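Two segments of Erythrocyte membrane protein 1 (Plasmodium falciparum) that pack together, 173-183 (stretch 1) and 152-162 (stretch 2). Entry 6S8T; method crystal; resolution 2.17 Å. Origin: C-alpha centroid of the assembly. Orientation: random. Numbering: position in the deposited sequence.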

ATOM      1  N   LYS A 173      16.452   0.831  11.116  1.00 63.52           N
ATOM      2  CA  LYS A 173      15.354   1.553  10.485  1.00 64.23           C
ATOM      3  C   LYS A 173      15.078   1.043   9.077  1.00 62.55           C
ATOM      4  O   LYS A 173      13.931   1.093   8.615  1.00 63.05           O
ATOM      5  CB  LYS A 173      15.645   3.055  10.470  1.00 68.29           C
ATOM      6  CG  LYS A 173      16.700   3.503   9.471  1.00 74.08           C
ATOM      7  CD  LYS A 173      16.962   4.998   9.600  1.00 81.25           C
ATOM      8  CE  LYS A 173      15.662   5.791   9.536  1.00 83.51           C
ATOM      9  NZ  LYS A 173      15.860   7.239   9.835  1.00 87.73           N
ATOM     10  N   ASP A 174      16.102   0.545   8.383  1.00 59.50           N
ATOM     11  CA  ASP A 174      15.880  -0.013   7.055  1.00 59.50           C
ATOM     12  C   ASP A 174      15.198  -1.373   7.129  1.00 58.86           C
ATOM     13  O   ASP A 174      14.414  -1.716   6.238  1.00 57.37           O
ATOM     14  CB  ASP A 174      17.202  -0.119   6.295  1.00 63.12           C
ATOM     15  CG  ASP A 174      17.809   1.238   5.992  1.00 67.14           C
ATOM     16  OD1 ASP A 174      17.040   2.198   5.758  1.00 64.36           O
ATOM     17  OD2 ASP A 174      19.055   1.344   5.989  1.00 70.62           O
ATOM     18  N   GLN A 175      15.481  -2.157   8.173  1.00 57.93           N
ATOM     19  CA  GLN A 175      14.787  -3.428   8.341  1.00 54.07           C
ATOM     20  C   GLN A 175      13.296  -3.211   8.574  1.00 49.06           C
ATOM     21  O   GLN A 175      12.462  -3.912   7.987  1.00 45.92           O
ATOM     22  CB  GLN A 175      15.405  -4.225   9.490  1.00 53.13           C
ATOM     23  CG  GLN A 175      16.853  -4.633   9.255  1.00 55.26           C
ATOM     24  CD  GLN A 175      17.377  -5.611  10.293  1.00 57.77           C
ATOM     25  OE1 GLN A 175      16.877  -6.729  10.417  1.00 56.78           O
ATOM     26  NE2 GLN A 175      18.392  -5.194  11.041  1.00 61.28           N
ATOM     27  N   GLU A 176      12.937  -2.239   9.415  1.00 50.16           N
ATOM     28  CA  GLU A 176      11.524  -1.967   9.652  1.00 52.80           C
ATOM     29  C   GLU A 176      10.837  -1.468   8.387  1.00 47.58           C
ATOM     30  O   GLU A 176       9.685  -1.826   8.117  1.00 44.68           O
ATOM     31  CB  GLU A 176      11.365  -0.963  10.792  1.00 59.24           C
ATOM     32  CG  GLU A 176      10.991  -1.608  12.114  1.00 66.98           C
ATOM     33  CD  GLU A 176      10.862  -0.604  13.238  1.00 75.45           C
ATOM     34  OE1 GLU A 176      11.718   0.302  13.328  1.00 80.10           O
ATOM     35  OE2 GLU A 176       9.899  -0.715  14.028  1.00 77.02           O
ATOM     36  N   SER A 177      11.532  -0.651   7.593  1.00 49.44           N
ATOM     37  CA  SER A 177      10.956  -0.166   6.344  1.00 50.50           C
ATOM     38  C   SER A 177      10.693  -1.313   5.373  1.00 46.79           C
ATOM     39  O   SER A 177       9.685  -1.306   4.656  1.00 41.04           O
ATOM     40  CB  SER A 177      11.883   0.879   5.719  1.00 57.46           C
ATOM     41  OG  SER A 177      11.310   1.458   4.561  1.00 59.70           O
ATOM     42  N   ILE A 178      11.585  -2.309   5.339  1.00 45.33           N
ATOM     43  CA  ILE A 178      11.374  -3.477   4.486  1.00 41.20           C
ATOM     44  C   ILE A 178      10.212  -4.315   5.006  1.00 40.88           C
ATOM     45  O   ILE A 178       9.397  -4.824   4.226  1.00 41.09           O
ATOM     46  CB  ILE A 178      12.666  -4.312   4.384  1.00 38.80           C
ATOM     47  CG1 ILE A 178      13.794  -3.509   3.735  1.00 43.77           C
ATOM     48  CG2 ILE A 178      12.421  -5.583   3.592  1.00 38.51           C
ATOM     49  CD1 ILE A 178      15.122  -4.263   3.671  1.00 43.24           C
ATOM     50  N   CYS A 179      10.119  -4.476   6.330  1.00 40.36           N
ATOM     51  CA  CYS A 179       9.008  -5.225   6.907  1.00 40.15           C
ATOM     52  C   CYS A 179       7.668  -4.563   6.582  1.00 37.20           C
ATOM     53  O   CYS A 179       6.687  -5.253   6.276  1.00 35.92           O
ATOM     54  CB  CYS A 179       9.204  -5.370   8.421  1.00 44.16           C
ATOM     55  SG  CYS A 179      10.600  -6.456   8.916  1.00 49.77           S
ATOM     56  N   ARG A 180       7.612  -3.226   6.622  1.00 36.31           N
ATOM     57  CA  ARG A 180       6.368  -2.528   6.290  1.00 32.78           C
ATOM     58  C   ARG A 180       5.995  -2.721   4.823  1.00 34.53           C
ATOM     59  O   ARG A 180       4.812  -2.864   4.493  1.00 32.59           O
ATOM     60  CB  ARG A 180       6.483  -1.035   6.617  1.00 34.45           C
ATOM     61  CG  ARG A 180       6.343  -0.689   8.099  1.00 35.60           C
ATOM     62  CD  ARG A 180       6.175   0.816   8.322  1.00 37.06           C
ATOM     63  NE  ARG A 180       7.286   1.593   7.775  1.00 38.44           N
ATOM     64  CZ  ARG A 180       8.379   1.929   8.456  1.00 40.21           C
ATOM     65  NH1 ARG A 180       9.337   2.636   7.870  1.00 43.34           N
ATOM     66  NH2 ARG A 180       8.519   1.557   9.722  1.00 39.18           N
ATOM     67  N   ALA A 181       6.992  -2.725   3.928  1.00 35.00           N
ATOM     68  CA  ALA A 181       6.714  -2.891   2.504  1.00 32.44           C
ATOM     69  C   ALA A 181       6.111  -4.260   2.211  1.00 33.15           C
ATOM     70  O   ALA A 181       5.228  -4.387   1.354  1.00 35.35           O
ATOM     71  CB  ALA A 181       7.993  -2.684   1.691  1.00 36.66           C
ATOM     72  N   VAL A 182       6.580  -5.298   2.909  1.00 29.96           N
ATOM     73  CA  VAL A 182       5.999  -6.626   2.736  1.00 30.24           C
ATOM     74  C   VAL A 182       4.577  -6.668   3.295  1.00 31.34           C
ATOM     75  O   VAL A 182       3.712  -7.371   2.760  1.00 31.61           O
ATOM     76  CB  VAL A 182       6.912  -7.688   3.382  1.00 31.27           C
ATOM     77  CG1 VAL A 182       6.316  -9.083   3.242  1.00 34.21           C
ATOM     78  CG2 VAL A 182       8.309  -7.647   2.749  1.00 32.76           C
ATOM     79  N   ARG A 183       4.301  -5.909   4.360  1.00 31.74           N
ATOM     80  CA  ARG A 183       2.939  -5.853   4.884  1.00 32.05           C
ATOM     81  C   ARG A 183       2.017  -5.090   3.938  1.00 29.71           C
ATOM     82  O   ARG A 183       0.850  -5.462   3.768  1.00 32.80           O
ATOM     83  CB  ARG A 183       2.940  -5.226   6.279  1.00 32.29           C
ATOM     84  CG  ARG A 183       3.656  -6.078   7.318  1.00 35.07           C
ATOM     85  CD  ARG A 183       3.942  -5.308   8.597  1.00 36.28           C
ATOM     86  NE  ARG A 183       2.721  -4.789   9.208  1.00 34.74           N
ATOM     87  CZ  ARG A 183       2.685  -4.146  10.369  1.00 37.35           C
ATOM     88  NH1 ARG A 183       3.806  -3.947  11.052  1.00 39.47           N
ATOM     89  NH2 ARG A 183       1.529  -3.706  10.849  1.00 35.74           N
TER
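Stretch 2 152-162: DADEIIKRYKK

Stretch 2 is helical along its whole length, as is stretch 1. Both helices extend beyond the residues given here. Their N-to-C directions differ by 148°, so stretch 2 runs roughly antiparallel to stretch 1. The axes approach to 9.8 Å. Ala153 therefore lies near Val182, Ile157 near Ile178, and Lys161 near Asp174. The CA atoms of Val182 and Ala153 are 5.9 Å apart and those of Ile178 and Ile157 6.5 Å, but the CA atoms of Asp174 and Lys161 are 9.0 Å apart. The backbones thus diverge toward the C-terminal end of stretch 2.

Tyr160 fills this wider end. It has the largest contact area of any residue in the pair, and its CA-to-CB bond points toward stretch 1. Chi1 is t, at -163°. Ile178 CG1 lies over one face of the ring, 3.8 Å from its centroid and 19° off the ring normal, a CH-pi contact. The closest atoms of this pair are Ile178 CG1 and Tyr160 CD1, at 3.6 Å. At the tip of the ring, Tyr160 OH donates a hydrogen bond to Ser177 OG, at 2.8 Å. This is the only hydrogen bond between the stretches, and it gives the buried phenol a polar partner.

Ile178 is the main contact residue of stretch 1. Its CA-to-CB bond points sideways, but the end of the side chain comes nearer to stretch 2. Besides the tyrosine, it meets Ile157, with Ile178 CG2 3.9 Å from Ile157 CG1.

Ile156 packs one turn before Tyr160, its CA-to-CB bond also toward stretch 1. Its CG2 touches both Ala181 CB, at 3.9 Å, and Val182 CG2, at 4.0 Å. Ala153 closes the row, its CB 4.1 Å from Val182 CG1. Apart from the one hydrogen bond, the side-chain packing is mainly apolar.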

ATOM      1  N   ASP A 152       6.852 -12.189  -4.541  1.00 37.94           N
ATOM      2  CA  ASP A 152       6.829 -10.735  -4.400  1.00 37.02           C
ATOM      3  C   ASP A 152       7.551 -10.300  -3.129  1.00 39.99           C
ATOM      4  O   ASP A 152       8.250  -9.280  -3.125  1.00 42.09           O
ATOM      5  CB  ASP A 152       5.387 -10.214  -4.411  1.00 34.64           C
ATOM      6  CG  ASP A 152       5.313  -8.696  -4.532  1.00 37.19           C
ATOM      7  OD1 ASP A 152       5.821  -8.142  -5.535  1.00 38.15           O
ATOM      8  OD2 ASP A 152       4.743  -8.054  -3.624  1.00 36.72           O
ATOM      9  N   ALA A 153       7.403 -11.069  -2.046  1.00 39.52           N
ATOM     10  CA  ALA A 153       8.134 -10.769  -0.819  1.00 38.58           C
ATOM     11  C   ALA A 153       9.638 -10.922  -1.017  1.00 41.33           C
ATOM     12  O   ALA A 153      10.423 -10.111  -0.512  1.00 41.39           O
ATOM     13  CB  ALA A 153       7.651 -11.672   0.314  1.00 36.98           C
ATOM     14  N   ASP A 154      10.060 -11.961  -1.740  1.00 45.55           N
ATOM     15  CA  ASP A 154      11.486 -12.151  -1.989  1.00 47.35           C
ATOM     16  C   ASP A 154      12.044 -11.029  -2.858  1.00 45.21           C
ATOM     17  O   ASP A 154      13.159 -10.551  -2.624  1.00 44.68           O
ATOM     18  CB  ASP A 154      11.725 -13.517  -2.634  1.00 54.00           C
ATOM     19  CG  ASP A 154      13.199 -13.810  -2.860  1.00 72.87           C
ATOM     20  OD1 ASP A 154      13.958 -13.884  -1.868  1.00 79.20           O
ATOM     21  OD2 ASP A 154      13.600 -13.974  -4.033  1.00 78.13           O
ATOM     22  N   GLU A 155      11.272 -10.581  -3.852  1.00 45.62           N
ATOM     23  CA  GLU A 155      11.727  -9.502  -4.722  1.00 47.05           C
ATOM     24  C   GLU A 155      11.797  -8.171  -3.983  1.00 48.88           C
ATOM     25  O   GLU A 155      12.668  -7.344  -4.283  1.00 53.93           O
ATOM     26  CB  GLU A 155      10.806  -9.387  -5.936  1.00 49.60           C
ATOM     27  CG  GLU A 155      11.382  -8.580  -7.087  1.00 55.46           C
ATOM     28  CD  GLU A 155      12.501  -9.310  -7.808  1.00 63.74           C
ATOM     29  OE1 GLU A 155      12.542 -10.555  -7.740  1.00 66.41           O
ATOM     30  OE2 GLU A 155      13.341  -8.639  -8.442  1.00 68.90           O
ATOM     31  N   ILE A 156      10.897  -7.940  -3.023  1.00 45.71           N
ATOM     32  CA  ILE A 156      10.922  -6.692  -2.262  1.00 39.36           C
ATOM     33  C   ILE A 156      12.196  -6.598  -1.436  1.00 38.75           C
ATOM     34  O   ILE A 156      12.863  -5.555  -1.407  1.00 39.52           O
ATOM     35  CB  ILE A 156       9.667  -6.581  -1.372  1.00 38.19           C
ATOM     36  CG1 ILE A 156       8.436  -6.239  -2.210  1.00 35.87           C
ATOM     37  CG2 ILE A 156       9.872  -5.537  -0.284  1.00 35.13           C
ATOM     38  CD1 ILE A 156       7.136  -6.312  -1.424  1.00 31.33           C
ATOM     39  N   ILE A 157      12.558  -7.684  -0.752  1.00 39.76           N
ATOM     40  CA  ILE A 157      13.742  -7.669   0.101  1.00 44.45           C
ATOM     41  C   ILE A 157      14.999  -7.422  -0.728  1.00 48.71           C
ATOM     42  O   ILE A 157      15.839  -6.585  -0.371  1.00 49.59           O
ATOM     43  CB  ILE A 157      13.828  -8.980   0.904  1.00 46.91           C
ATOM     44  CG1 ILE A 157      12.622  -9.086   1.843  1.00 48.90           C
ATOM     45  CG2 ILE A 157      15.148  -9.067   1.664  1.00 48.40           C
ATOM     46  CD1 ILE A 157      12.531 -10.389   2.604  1.00 52.63           C
ATOM     47  N   LYS A 158      15.134  -8.117  -1.862  1.00 49.53           N
ATOM     48  CA  LYS A 158      16.356  -7.997  -2.654  1.00 53.81           C
ATOM     49  C   LYS A 158      16.440  -6.652  -3.370  1.00 51.52           C
ATOM     50  O   LYS A 158      17.508  -6.032  -3.408  1.00 51.87           O
ATOM     51  CB  LYS A 158      16.449  -9.146  -3.658  1.00 63.08           C
ATOM     52  CG  LYS A 158      16.585 -10.526  -3.021  1.00 70.33           C
ATOM     53  CD  LYS A 158      16.717 -11.618  -4.075  1.00 76.23           C
ATOM     54  CE  LYS A 158      16.790 -13.002  -3.442  1.00 80.34           C
ATOM     55  NZ  LYS A 158      17.936 -13.132  -2.491  1.00 83.45           N
ATOM     56  N   ARG A 159      15.332  -6.182  -3.951  1.00 51.43           N
ATOM     57  CA  ARG A 159      15.384  -4.933  -4.705  1.00 51.82           C
ATOM     58  C   ARG A 159      15.503  -3.721  -3.792  1.00 53.22           C
ATOM     59  O   ARG A 159      16.067  -2.700  -4.197  1.00 58.47           O
ATOM     60  CB  ARG A 159      14.158  -4.795  -5.604  1.00 52.21           C
ATOM     61  CG  ARG A 159      14.210  -5.657  -6.845  1.00 57.70           C
ATOM     62  CD  ARG A 159      13.084  -5.317  -7.803  1.00 59.30           C
ATOM     63  NE  ARG A 159      13.237  -6.012  -9.077  1.00 66.77           N
ATOM     64  CZ  ARG A 159      13.932  -5.539 -10.107  1.00 65.14           C
ATOM     65  NH1 ARG A 159      14.019  -6.239 -11.229  1.00 67.98           N
ATOM     66  NH2 ARG A 159      14.537  -4.363 -10.016  1.00 62.17           N
ATOM     67  N   TYR A 160      14.977  -3.804  -2.569  1.00 53.87           N
ATOM     68  CA  TYR A 160      15.165  -2.713  -1.617  1.00 52.31           C
ATOM     69  C   TYR A 160      16.640  -2.551  -1.273  1.00 54.26           C
ATOM     70  O   TYR A 160      17.171  -1.434  -1.265  1.00 52.76           O
ATOM     71  CB  TYR A 160      14.342  -2.965  -0.353  1.00 51.76           C
ATOM     72  CG  TYR A 160      14.152  -1.740   0.515  1.00 56.15           C
ATOM     73  CD1 TYR A 160      15.187  -1.245   1.302  1.00 60.34           C
ATOM     74  CD2 TYR A 160      12.928  -1.084   0.553  1.00 59.03           C
ATOM     75  CE1 TYR A 160      15.006  -0.125   2.096  1.00 63.50           C
ATOM     76  CE2 TYR A 160      12.738   0.032   1.341  1.00 59.27           C
ATOM     77  CZ  TYR A 160      13.777   0.507   2.110  1.00 63.17           C
ATOM     78  OH  TYR A 160      13.577   1.621   2.894  1.00 67.07           O
ATOM     79  N   LYS A 161      17.320  -3.663  -0.985  1.00 47.98           N
ATOM     80  CA  LYS A 161      18.746  -3.599  -0.694  1.00 58.98           C
ATOM     81  C   LYS A 161      19.550  -3.184  -1.919  1.00 56.18           C
ATOM     82  O   LYS A 161      20.561  -2.484  -1.785  1.00 57.79           O
ATOM     83  CB  LYS A 161      19.233  -4.946  -0.155  1.00 60.21           C
ATOM     84  CG  LYS A 161      18.663  -5.293   1.217  1.00 59.57           C
ATOM     85  CD  LYS A 161      19.329  -6.519   1.828  1.00 65.42           C
ATOM     86  CE  LYS A 161      18.862  -7.802   1.166  1.00 69.18           C
ATOM     87  NZ  LYS A 161      19.479  -9.004   1.800  1.00 73.16           N
ATOM     88  N   LYS A 162      19.110  -3.581  -3.115  1.00 55.00           N
ATOM     89  CA  LYS A 162      19.848  -3.238  -4.326  1.00 58.30           C
ATOM     90  C   LYS A 162      19.673  -1.767  -4.685  1.00 56.78           C
ATOM     91  O   LYS A 162      20.650  -1.065  -4.967  1.00 58.33           O
ATOM     92  CB  LYS A 162      19.396  -4.127  -5.483  1.00 62.01           C
ATOM     93  CG  LYS A 162      20.012  -3.758  -6.820  1.00 65.40           C
ATOM     94  CD  LYS A 162      19.376  -4.548  -7.951  1.00 67.65           C
ATOM     95  CE  LYS A 162      19.995  -4.185  -9.290  1.00 75.88           C
ATOM     96  NZ  LYS A 162      19.887  -2.726  -9.571  1.00 80.69           N
TER